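Local structure of histone acetyltransferase HPA2 and related acetyltransferases (Corynebacterium glutamicum ATCC 13032, 2QEC) at residues 19-22 with 23-27; 43-46 with 47-51; 147-150 with 151-155; 166-169 with 170-174. The protein probably acts as a GCN5-related N-acetyltransferase (GNAT), transferring an acyl group to an acceptor that is not known. The protein carries 1 engineered substitution. All blocks are in the same frame, centred on the assembly; numbering follows the deposited sequence.

Contact 1 (19-22 with 23-27); sequences DVLV and EAFAN
L21 and F25, one helical turn apart, meet at an angle, the CD2 methyl of L21 lying 4.0 Å from ring atom CE2 of F25. Both side chains leave the backbone with CG anti to the carbonyl carbon (chi1 -69° and -64°), which carries the aromatic ring back along the helix: its CD2 comes within 3.3 Å of L21 O. One face of this ring is covered by its neighbour A24, whose CB stands 4.1 Å above the ring centre. The F25 amide is shared between two carbonyls, bonding to L21 O at 2.9 Å and only weakly to V22 O at 3.3 Å. Behind it the ordinary i+4 bonds hold, with E23 N on D19 O and A24 N on V20 O. E23 extends away from this apolar side to the backbone N of S135, and D19 forms a salt bridge with R46. L21 and F25 together rest on T130 of strand 126-133 and on F49 of helix 43-60, so this apolar side lies between the sheet and helix 43-60. Such an amphipathic helix, covering the central sheet beside helix 43-60, is characteristic of the GNAT fold.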
loop_
_atom_site.group_PDB
_atom_site.type_symbol
_atom_site.label_atom_id
_atom_site.label_comp_id
_atom_site.label_asym_id
_atom_site.label_seq_id
_atom_site.Cartn_x
_atom_site.Cartn_y
_atom_site.Cartn_z
ATOM N N ASP A 19 -24.257 -1.033 21.959
ATOM C CA ASP A 19 -25.611 -0.918 21.403
ATOM C C ASP A 19 -25.582 -0.316 20.015
ATOM O O ASP A 19 -26.309 -0.763 19.115
ATOM C CB ASP A 19 -26.516 -0.018 22.233
ATOM C CG ASP A 19 -26.938 -0.632 23.542
ATOM O OD1 ASP A 19 -26.821 -1.863 23.727
ATOM O OD2 ASP A 19 -27.372 0.150 24.398
ATOM N N VAL A 20 -24.793 0.736 19.849
ATOM C CA VAL A 20 -24.670 1.415 18.528
ATOM C C VAL A 20 -24.009 0.530 17.437
ATOM O O VAL A 20 -24.476 0.451 16.289
ATOM C CB VAL A 20 -23.932 2.777 18.651
ATOM C CG1 VAL A 20 -23.699 3.374 17.311
ATOM C CG2 VAL A 20 -24.799 3.774 19.477
ATOM N N LEU A 21 -22.934 -0.148 17.795
ATOM C CA LEU A 21 -22.296 -1.099 16.890
ATOM C C LEU A 21 -23.245 -2.218 16.439
ATOM O O LEU A 21 -23.294 -2.582 15.271
ATOM C CB LEU A 21 -21.056 -1.679 17.571
ATOM C CG LEU A 21 -19.901 -0.689 17.753
ATOM C CD1 LEU A 21 -18.895 -1.158 18.825
ATOM C CD2 LEU A 21 -19.242 -0.424 16.465
ATOM N N VAL A 22 -23.968 -2.782 17.393
ATOM C CA VAL A 22 -24.895 -3.871 17.118
ATOM C C VAL A 22 -26.012 -3.399 16.179
ATOM O O VAL A 22 -26.359 -4.100 15.230
ATOM C CB VAL A 22 -25.483 -4.434 18.427
ATOM C CG1 VAL A 22 -26.623 -5.410 18.135
ATOM C CG2 VAL A 22 -24.384 -5.109 19.260
ATOM N N GLU A 23 -26.592 -2.232 16.459
ATOM C CA GLU A 23 -27.665 -1.705 15.630
ATOM C C GLU A 23 -27.124 -1.482 14.249
ATOM O O GLU A 23 -27.763 -1.836 13.283
ATOM C CB GLU A 23 -28.234 -0.408 16.205
ATOM C CG GLU A 23 -29.422 0.131 15.422
ATOM C CD GLU A 23 -29.732 1.569 15.743
ATOM O OE1 GLU A 23 -28.998 2.441 15.250
ATOM O OE2 GLU A 23 -30.717 1.835 16.460
ATOM N N ALA A 24 -25.925 -0.926 14.138
ATOM C CA ALA A 24 -25.386 -0.629 12.837
ATOM C C ALA A 24 -25.105 -1.934 12.059
ATOM O O ALA A 24 -25.348 -2.019 10.869
ATOM C CB ALA A 24 -24.127 0.214 12.957
ATOM N N PHE A 25 -24.603 -2.958 12.734
ATOM C CA PHE A 25 -24.019 -4.090 12.009
ATOM C C PHE A 25 -24.824 -5.388 12.123
ATOM O O PHE A 25 -24.370 -6.414 11.656
ATOM C CB PHE A 25 -22.566 -4.269 12.436
ATOM C CG PHE A 25 -21.684 -3.097 12.061
ATOM C CD1 PHE A 25 -21.618 -2.651 10.738
ATOM C CD2 PHE A 25 -20.949 -2.423 13.019
ATOM C CE1 PHE A 25 -20.847 -1.559 10.399
ATOM C CE2 PHE A 25 -20.180 -1.331 12.682
ATOM C CZ PHE A 25 -20.119 -0.893 11.384
ATOM N N ALA A 26 -26.012 -5.330 12.722
ATOM C CA ALA A 26 -26.812 -6.509 12.969
ATOM C C ALA A 26 -27.092 -7.298 11.698
ATOM O O ALA A 26 -27.246 -8.517 11.752
ATOM C CB ALA A 26 -28.127 -6.133 13.643
ATOM N N ASN A 27 -27.177 -6.613 10.558
ATOM C CA ASN A 27 -27.504 -7.287 9.302
ATOM C C ASN A 27 -26.449 -7.127 8.264
ATOM O O ASN A 27 -26.709 -7.385 7.106
ATOM C CB ASN A 27 -28.839 -6.793 8.746
ATOM C CG ASN A 27 -29.988 -7.172 9.633
ATOM O OD1 ASN A 27 -30.584 -6.322 10.294
ATOM N ND2 ASN A 27 -30.282 -8.471 9.696
#

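Contact 2 (43-46 with 47-51); sequences AKLR and ALFEL
L45 and F49 form the dense half of this turn of helix 43-60, their side chains lying alongside each other and pointing the same way. L45 has CG anti to its own amide nitrogen (chi1 179°), which swings its branch toward the ring; CD1 reaches CE2 of F49 at 3.5 Å, and CG is almost as near to the same atom, at 3.6 Å. The ring also leans on the backbone, with F49 CD2 3.4 Å from L45 O, while that carbonyl accepts a nearly straight hydrogen bond from F49 N (3.1 Å, N-H...O 174°). F31 meets the F49 ring edge-to-face, and L21 and F25 of helix 14-25 pack on it as well. Helix 43-60 probably corresponds to the second of the two GNAT helices that pack side by side, here against helix 14-25; at its beginning the carboxylate of D39 receives the amides of K44 and L45, while K44 NZ reaches back to the carbonyls of P36 and P38. R46 and E50 make a much looser pair on a more exposed side. What meets there is the aliphatic part of the arginine, R46 CG lying 3.7 Å from E50 OE2; the charged atoms NH1 and OE2 stay 5.0 Å apart, and the guanidinium and carboxylate planes are turned 69° to each other. The guanidinium goes instead to D19 in a salt bridge, so any attraction to E50 is probably a weaker, longer-range one. E50 folds back over its own helix, its CG resting 3.2 Å from R46 O.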
loop_
_atom_site.group_PDB
_atom_site.type_symbol
_atom_site.label_atom_id
_atom_site.label_comp_id
_atom_site.label_asym_id
_atom_site.label_seq_id
_atom_site.Cartn_x
_atom_site.Cartn_y
_atom_site.Cartn_z
ATOM N N ALA A 43 -26.895 -11.659 19.765
ATOM C CA ALA A 43 -26.231 -11.845 21.060
ATOM C C ALA A 43 -24.751 -12.181 20.933
ATOM O O ALA A 43 -23.927 -11.734 21.727
ATOM C CB ALA A 43 -26.965 -12.946 21.855
ATOM N N LYS A 44 -24.416 -12.980 19.930
ATOM C CA LYS A 44 -23.031 -13.359 19.691
ATOM C C LYS A 44 -22.261 -12.165 19.084
ATOM O O LYS A 44 -21.131 -11.892 19.479
ATOM C CB LYS A 44 -22.944 -14.595 18.797
ATOM C CG LYS A 44 -23.489 -15.862 19.466
ATOM C CD LYS A 44 -23.435 -17.103 18.539
ATOM C CE LYS A 44 -24.564 -17.136 17.496
ATOM N NZ LYS A 44 -24.780 -18.524 16.885
ATOM N N LEU A 45 -22.902 -11.413 18.197
ATOM C CA LEU A 45 -22.283 -10.186 17.645
ATOM C C LEU A 45 -21.995 -9.168 18.741
ATOM O O LEU A 45 -20.926 -8.541 18.761
ATOM C CB LEU A 45 -23.210 -9.543 16.624
ATOM C CG LEU A 45 -22.769 -8.228 15.935
ATOM C CD1 LEU A 45 -21.518 -8.461 15.189
ATOM C CD2 LEU A 45 -23.825 -7.737 15.002
ATOM N N ARG A 46 -22.985 -8.966 19.606
ATOM C CA ARG A 46 -22.837 -8.154 20.802
ATOM C C ARG A 46 -21.648 -8.567 21.675
ATOM O O ARG A 46 -20.826 -7.729 22.042
ATOM C CB ARG A 46 -24.110 -8.190 21.618
ATOM C CG ARG A 46 -23.991 -7.298 22.875
ATOM C CD ARG A 46 -25.280 -7.259 23.669
ATOM N NE ARG A 46 -26.343 -6.686 22.854
ATOM C CZ ARG A 46 -26.591 -5.386 22.707
ATOM N NH1 ARG A 46 -25.872 -4.461 23.354
ATOM N NH2 ARG A 46 -27.605 -5.028 21.910
ATOM N N ALA A 47 -21.523 -9.865 21.952
ATOM C CA ALA A 47 -20.392 -10.397 22.708
ATOM C C ALA A 47 -19.068 -10.099 22.006
ATOM O O ALA A 47 -18.100 -9.751 22.663
ATOM C CB ALA A 47 -20.546 -11.899 22.926
ATOM N N LEU A 48 -19.045 -10.179 20.681
ATOM C CA LEU A 48 -17.811 -9.908 19.918
ATOM C C LEU A 48 -17.346 -8.479 20.116
ATOM O O LEU A 48 -16.186 -8.238 20.434
ATOM C CB LEU A 48 -18.000 -10.178 18.416
ATOM C CG LEU A 48 -16.799 -9.781 17.513
ATOM C CD1 LEU A 48 -15.532 -10.547 17.928
ATOM C CD2 LEU A 48 -17.049 -9.967 16.053
ATOM N N PHE A 49 -18.256 -7.539 19.883
ATOM C CA PHE A 49 -17.988 -6.120 20.101
ATOM C C PHE A 49 -17.589 -5.792 21.552
ATOM O O PHE A 49 -16.674 -5.006 21.767
ATOM C CB PHE A 49 -19.189 -5.264 19.666
ATOM C CG PHE A 49 -19.387 -5.176 18.165
ATOM C CD1 PHE A 49 -18.322 -4.915 17.324
ATOM C CD2 PHE A 49 -20.641 -5.307 17.598
ATOM C CE1 PHE A 49 -18.505 -4.799 15.970
ATOM C CE2 PHE A 49 -20.824 -5.190 16.216
ATOM C CZ PHE A 49 -19.748 -4.939 15.416
ATOM N N GLU A 50 -18.258 -6.391 22.541
ATOM C CA GLU A 50 -17.871 -6.191 23.943
ATOM C C GLU A 50 -16.426 -6.598 24.207
ATOM O O GLU A 50 -15.704 -5.883 24.890
ATOM C CB GLU A 50 -18.806 -6.942 24.870
ATOM C CG GLU A 50 -20.177 -6.339 24.892
ATOM C CD GLU A 50 -21.197 -7.149 25.654
ATOM O OE1 GLU A 50 -21.013 -8.389 25.821
ATOM O OE2 GLU A 50 -22.208 -6.531 26.064
ATOM N N LEU A 51 -16.013 -7.718 23.640
ATOM C CA LEU A 51 -14.659 -8.249 23.770
ATOM C C LEU A 51 -13.599 -7.407 23.040
ATOM O O LEU A 51 -12.524 -7.159 23.584
ATOM C CB LEU A 51 -14.630 -9.671 23.221
ATOM C CG LEU A 51 -13.293 -10.416 23.240
ATOM C CD1 LEU A 51 -12.940 -10.857 24.650
ATOM C CD2 LEU A 51 -13.357 -11.597 22.326
#

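Contact 3 (147-150 with 151-155); sequences LNHG and IARAG. With EDO (1,2-ethanediol), chain F; EDO (1,2-ethanediol), chain J.
In the helix of the beta-alpha-beta unit formed by strand 126-133, helix 142-154 and strand 159-163, H149 and R153 lie one turn apart. NH1 of R153 arrives at the edge of the imidazole, near the ring plane and 3.8 Å from H149 CD2, with the guanidinium turned 76° to the ring. A bend at chi3 (59°) brings the guanidinium back over the preceding turn, where NH2 comes to 3.8 Å from G150 CA. A water in the guanidinium plane ties the two segments together: it accepts from R153 NH2 at 2.9 Å and donates to G150 O at 2.7 Å. G150 O therefore has two partners, since A154 N also bonds to it, at 3.0 Å. The charge of R153 is answered by a salt bridge to D64 and a cation-pi contact with W79, linking the helix to strands 61-67 and 73-80. On the sheet side the contact is apolar: L147 CD2 and I151 CD1 are 4.3 Å apart, L147 packing on L128 and I151 on I159. G155, at positive phi, turns the chain out of the helix. This is the crossover helix of the GNAT fold, whose N-terminal end in relatives faces the acetyl-CoA pyrophosphate.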
loop_
_atom_site.group_PDB
_atom_site.type_symbol
_atom_site.label_atom_id
_atom_site.label_comp_id
_atom_site.label_asym_id
_atom_site.label_seq_id
_atom_site.Cartn_x
_atom_site.Cartn_y
_atom_site.Cartn_z
ATOM N N LEU A 147 -14.624 10.629 11.028
ATOM C CA LEU A 147 -13.454 10.568 10.178
ATOM C C LEU A 147 -12.541 11.778 10.262
ATOM O O LEU A 147 -11.342 11.616 10.294
ATOM C CB LEU A 147 -13.869 10.332 8.733
ATOM C CG LEU A 147 -13.998 8.814 8.535
ATOM C CD1 LEU A 147 -15.199 8.554 7.691
ATOM C CD2 LEU A 147 -12.668 8.311 7.971
ATOM N N ASN A 148 -13.120 12.970 10.223
ATOM C CA ASN A 148 -12.358 14.193 10.388
ATOM C C ASN A 148 -11.574 14.241 11.711
ATOM O O ASN A 148 -10.386 14.579 11.711
ATOM C CB ASN A 148 -13.264 15.416 10.205
ATOM C CG ASN A 148 -13.657 15.645 8.724
ATOM O OD1 ASN A 148 -13.006 15.157 7.811
ATOM N ND2 ASN A 148 -14.703 16.418 8.504
ATOM N N HIS A 149 -12.194 13.812 12.794
ATOM C CA HIS A 149 -11.539 13.703 14.107
ATOM C C HIS A 149 -10.329 12.762 14.036
ATOM O O HIS A 149 -9.209 13.070 14.489
ATOM C CB HIS A 149 -12.598 13.271 15.195
ATOM C CG HIS A 149 -12.063 13.342 16.596
ATOM N ND1 HIS A 149 -12.024 14.518 17.301
ATOM C CD2 HIS A 149 -11.348 12.448 17.322
ATOM C CE1 HIS A 149 -11.416 14.318 18.456
ATOM N NE2 HIS A 149 -10.988 13.072 18.491
ATOM N N GLY A 150 -10.511 11.627 13.386
ATOM C CA GLY A 150 -9.470 10.593 13.416
ATOM C C GLY A 150 -8.361 10.965 12.488
ATOM O O GLY A 150 -7.154 10.634 12.716
ATOM N N ILE A 151 -8.757 11.602 11.386
ATOM C CA ILE A 151 -7.731 12.100 10.430
ATOM C C ILE A 151 -6.886 13.187 11.050
ATOM O O ILE A 151 -5.674 13.167 10.914
ATOM C CB ILE A 151 -8.362 12.554 9.126
ATOM C CG1 ILE A 151 -8.900 11.329 8.396
ATOM C CG2 ILE A 151 -7.290 13.266 8.178
ATOM C CD1 ILE A 151 -9.901 11.610 7.363
ATOM N N ALA A 152 -7.485 14.101 11.790
ATOM C CA ALA A 152 -6.705 15.142 12.479
ATOM C C ALA A 152 -5.752 14.552 13.507
ATOM O O ALA A 152 -4.641 14.988 13.617
ATOM C CB ALA A 152 -7.613 16.146 13.107
ATOM N N ARG A 153 -6.173 13.536 14.241
ATOM C CA ARG A 153 -5.275 12.843 15.195
ATOM C C ARG A 153 -4.122 12.116 14.518
ATOM O O ARG A 153 -2.987 12.089 15.020
ATOM C CB ARG A 153 -6.079 11.867 16.050
ATOM C CG ARG A 153 -5.237 11.067 17.047
ATOM C CD ARG A 153 -6.149 10.351 18.026
ATOM N NE ARG A 153 -6.994 9.510 17.193
ATOM C CZ ARG A 153 -8.272 9.255 17.392
ATOM N NH1 ARG A 153 -8.927 9.730 18.479
ATOM N NH2 ARG A 153 -8.906 8.520 16.491
ATOM N N ALA A 154 -4.405 11.505 13.386
ATOM C CA ALA A 154 -3.387 10.811 12.643
ATOM C C ALA A 154 -2.325 11.749 12.057
ATOM O O ALA A 154 -1.161 11.348 11.865
ATOM C CB ALA A 154 -4.046 9.997 11.530
ATOM N N GLY A 155 -2.710 12.983 11.736
ATOM C CA GLY A 155 -1.764 14.004 11.236
ATOM C C GLY A 155 -0.946 13.570 10.057
ATOM O O GLY A 155 -1.495 13.254 9.021
HETATM C C1 EDO F . -3.330 11.034 8.265
HETATM O O1 EDO F . -3.469 10.836 6.862
HETATM C C2 EDO F . -4.183 12.161 8.844
HETATM O O2 EDO F . -4.197 13.360 8.078
HETATM C C1 EDO J . 1.317 12.391 13.848
HETATM O O1 EDO J . 0.207 12.362 14.748
HETATM C C2 EDO J . 1.863 13.783 13.667
HETATM O O2 EDO J . 1.267 14.473 12.554
HETATM O O HOH W 1 -8.479 12.027 20.526
HETATM O O HOH W 2 -6.884 8.615 14.461
#

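Contact 4 (166-169 with 170-174); sequences TRAA and QLYNR
Q170 is the first residue of 170-174 to turn back on 166-169, its extended side chain passing at an angle across that of T166. The aliphatic branch of the threonine does the touching: T166 CG2 lies 3.8 Å from Q170 NE2, while Q170 CG rests 3.3 Å from T166 O. The same carbonyl accepts the Q170 amide at 2.9 Å, and R167 O adds a weak second bond to that N-H. L171 comes next; its amide bonds to R167 O, and its CB leans on A168 O. Y172 makes the main apolar contact. With CG anti to its carbonyl carbon (chi1 -61°), the ring is laid back along the helix, bringing CE2 to 4.0 Å from A168 CB and CD2 to 3.1 Å from A168 O. Here the helix meets the sheet: in the GNAT fold this short helix links strand 159-163 to strand 178-183, and Y172 with A169 packs on A163 and M195 of the strands beneath. N173 continues the backbone pattern, its amide on A169 O, and its side-chain ND2 binds the carbonyl of F177. T166, A169, Q170 and N173 also take part in the dimer, meeting M201 or V204 of the second subunit. R174 folds over the helix, one face of its guanidinium lying above Q170 O, 3.3 Å from the plane and toward the rim. A water in the guanidinium plane accepts a hydrogen bond from R174 NH2 at 3.3 Å and donates one to R167 O at 2.9 Å, bridging the two segments.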
loop_
_atom_site.group_PDB
_atom_site.type_symbol
_atom_site.label_atom_id
_atom_site.label_comp_id
_atom_site.label_asym_id
_atom_site.label_seq_id
_atom_site.Cartn_x
_atom_site.Cartn_y
_atom_site.Cartn_z
ATOM N N THR A 166 -18.590 1.340 -3.244
ATOM C CA THR A 166 -17.975 2.363 -4.098
ATOM C C THR A 166 -18.325 3.749 -3.558
ATOM O O THR A 166 -17.489 4.654 -3.542
ATOM C CB THR A 166 -18.371 2.201 -5.577
ATOM O OG1 THR A 166 -17.729 1.033 -6.098
ATOM C CG2 THR A 166 -17.935 3.412 -6.443
ATOM N N ARG A 167 -19.546 3.900 -3.070
ATOM C CA ARG A 167 -19.955 5.149 -2.476
ATOM C C ARG A 167 -19.024 5.556 -1.346
ATOM O O ARG A 167 -18.530 6.696 -1.314
ATOM C CB ARG A 167 -21.378 5.043 -1.950
ATOM C CG ARG A 167 -21.924 6.358 -1.471
ATOM C CD ARG A 167 -23.375 6.247 -1.004
ATOM N NE ARG A 167 -23.655 5.048 -0.207
ATOM C CZ ARG A 167 -23.139 4.785 0.999
ATOM N NH1 ARG A 167 -22.281 5.624 1.589
ATOM N NH2 ARG A 167 -23.481 3.659 1.622
ATOM N N ALA A 168 -18.799 4.637 -0.409
ATOM C CA ALA A 168 -17.903 4.908 0.728
ATOM C C ALA A 168 -16.461 5.189 0.247
ATOM O O ALA A 168 -15.810 6.127 0.711
ATOM C CB ALA A 168 -17.933 3.759 1.726
ATOM N N ALA A 169 -16.000 4.379 -0.701
ATOM C CA ALA A 169 -14.697 4.546 -1.314
ATOM C C ALA A 169 -14.504 5.959 -1.869
ATOM O O ALA A 169 -13.422 6.532 -1.767
ATOM C CB ALA A 169 -14.523 3.513 -2.419
ATOM N N GLN A 170 -15.560 6.506 -2.473
ATOM C CA GLN A 170 -15.522 7.861 -3.057
ATOM C C GLN A 170 -15.442 8.954 -1.971
ATOM O O GLN A 170 -14.745 9.967 -2.142
ATOM C CB GLN A 170 -16.735 8.088 -3.991
ATOM C CG GLN A 170 -16.601 7.314 -5.259
ATOM C CD GLN A 170 -17.811 7.402 -6.172
ATOM O OE1 GLN A 170 -18.922 7.724 -5.747
ATOM N NE2 GLN A 170 -17.592 7.096 -7.437
ATOM N N LEU A 171 -16.109 8.717 -0.852
ATOM C CA LEU A 171 -16.050 9.604 0.314
ATOM C C LEU A 171 -14.638 9.631 0.875
ATOM O O LEU A 171 -14.065 10.703 1.106
ATOM C CB LEU A 171 -17.049 9.143 1.386
ATOM C CG LEU A 171 -17.024 9.786 2.786
ATOM C CD1 LEU A 171 -16.814 11.316 2.740
ATOM C CD2 LEU A 171 -18.315 9.459 3.552
ATOM N N TYR A 172 -14.053 8.449 1.041
ATOM C CA TYR A 172 -12.686 8.322 1.541
ATOM C C TYR A 172 -11.637 8.869 0.578
ATOM O O TYR A 172 -10.695 9.515 1.020
ATOM C CB TYR A 172 -12.384 6.869 1.915
ATOM C CG TYR A 172 -13.271 6.319 3.007
ATOM C CD1 TYR A 172 -13.489 7.037 4.159
ATOM C CD2 TYR A 172 -13.881 5.061 2.886
ATOM C CE1 TYR A 172 -14.296 6.540 5.164
ATOM C CE2 TYR A 172 -14.730 4.560 3.900
ATOM C CZ TYR A 172 -14.915 5.307 5.039
ATOM O OH TYR A 172 -15.703 4.837 6.095
ATOM N N ASN A 173 -11.796 8.630 -0.722
ATOM C CA ASN A 173 -10.959 9.254 -1.742
ATOM C C ASN A 173 -10.962 10.786 -1.672
ATOM O O ASN A 173 -9.935 11.412 -1.855
ATOM C CB ASN A 173 -11.385 8.768 -3.133
ATOM C CG ASN A 173 -10.427 9.170 -4.239
ATOM O OD1 ASN A 173 -10.860 9.720 -5.231
ATOM N ND2 ASN A 173 -9.144 8.830 -4.121
ATOM N N ARG A 174 -12.110 11.395 -1.416
ATOM C CA ARG A 174 -12.167 12.857 -1.264
ATOM C C ARG A 174 -11.441 13.355 0.013
ATOM O O ARG A 174 -11.025 14.509 0.081
ATOM C CB ARG A 174 -13.620 13.337 -1.303
ATOM C CG ARG A 174 -14.220 13.302 -2.739
ATOM C CD ARG A 174 -15.542 14.025 -2.823
ATOM N NE ARG A 174 -16.539 13.433 -1.928
ATOM C CZ ARG A 174 -17.320 12.390 -2.227
ATOM N NH1 ARG A 174 -17.235 11.780 -3.414
ATOM N NH2 ARG A 174 -18.194 11.949 -1.324
HETATM O O HOH W 3 -19.716 9.183 -2.193
#

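Contacts 1 and 2 sit on adjoining helices and touch directly, sharing an apolar seam and one salt bridge. Their centres are 10 Å apart. Contacts 3 and 4 occupy the crossover helix and the short helix that follows strand 159-163, and they meet through L147 CD1 and Y172 CE1, 3.4 Å apart. Contacts 1 to 3 are partly buried, whereas contact 4 is a surface contact and alone reaches the second subunit. An aromatic ring against an aliphatic neighbour one turn back recurs in contacts 1, 2 and 4; contact 3 instead has a histidine-arginine pair and waters beside a small apolar pair.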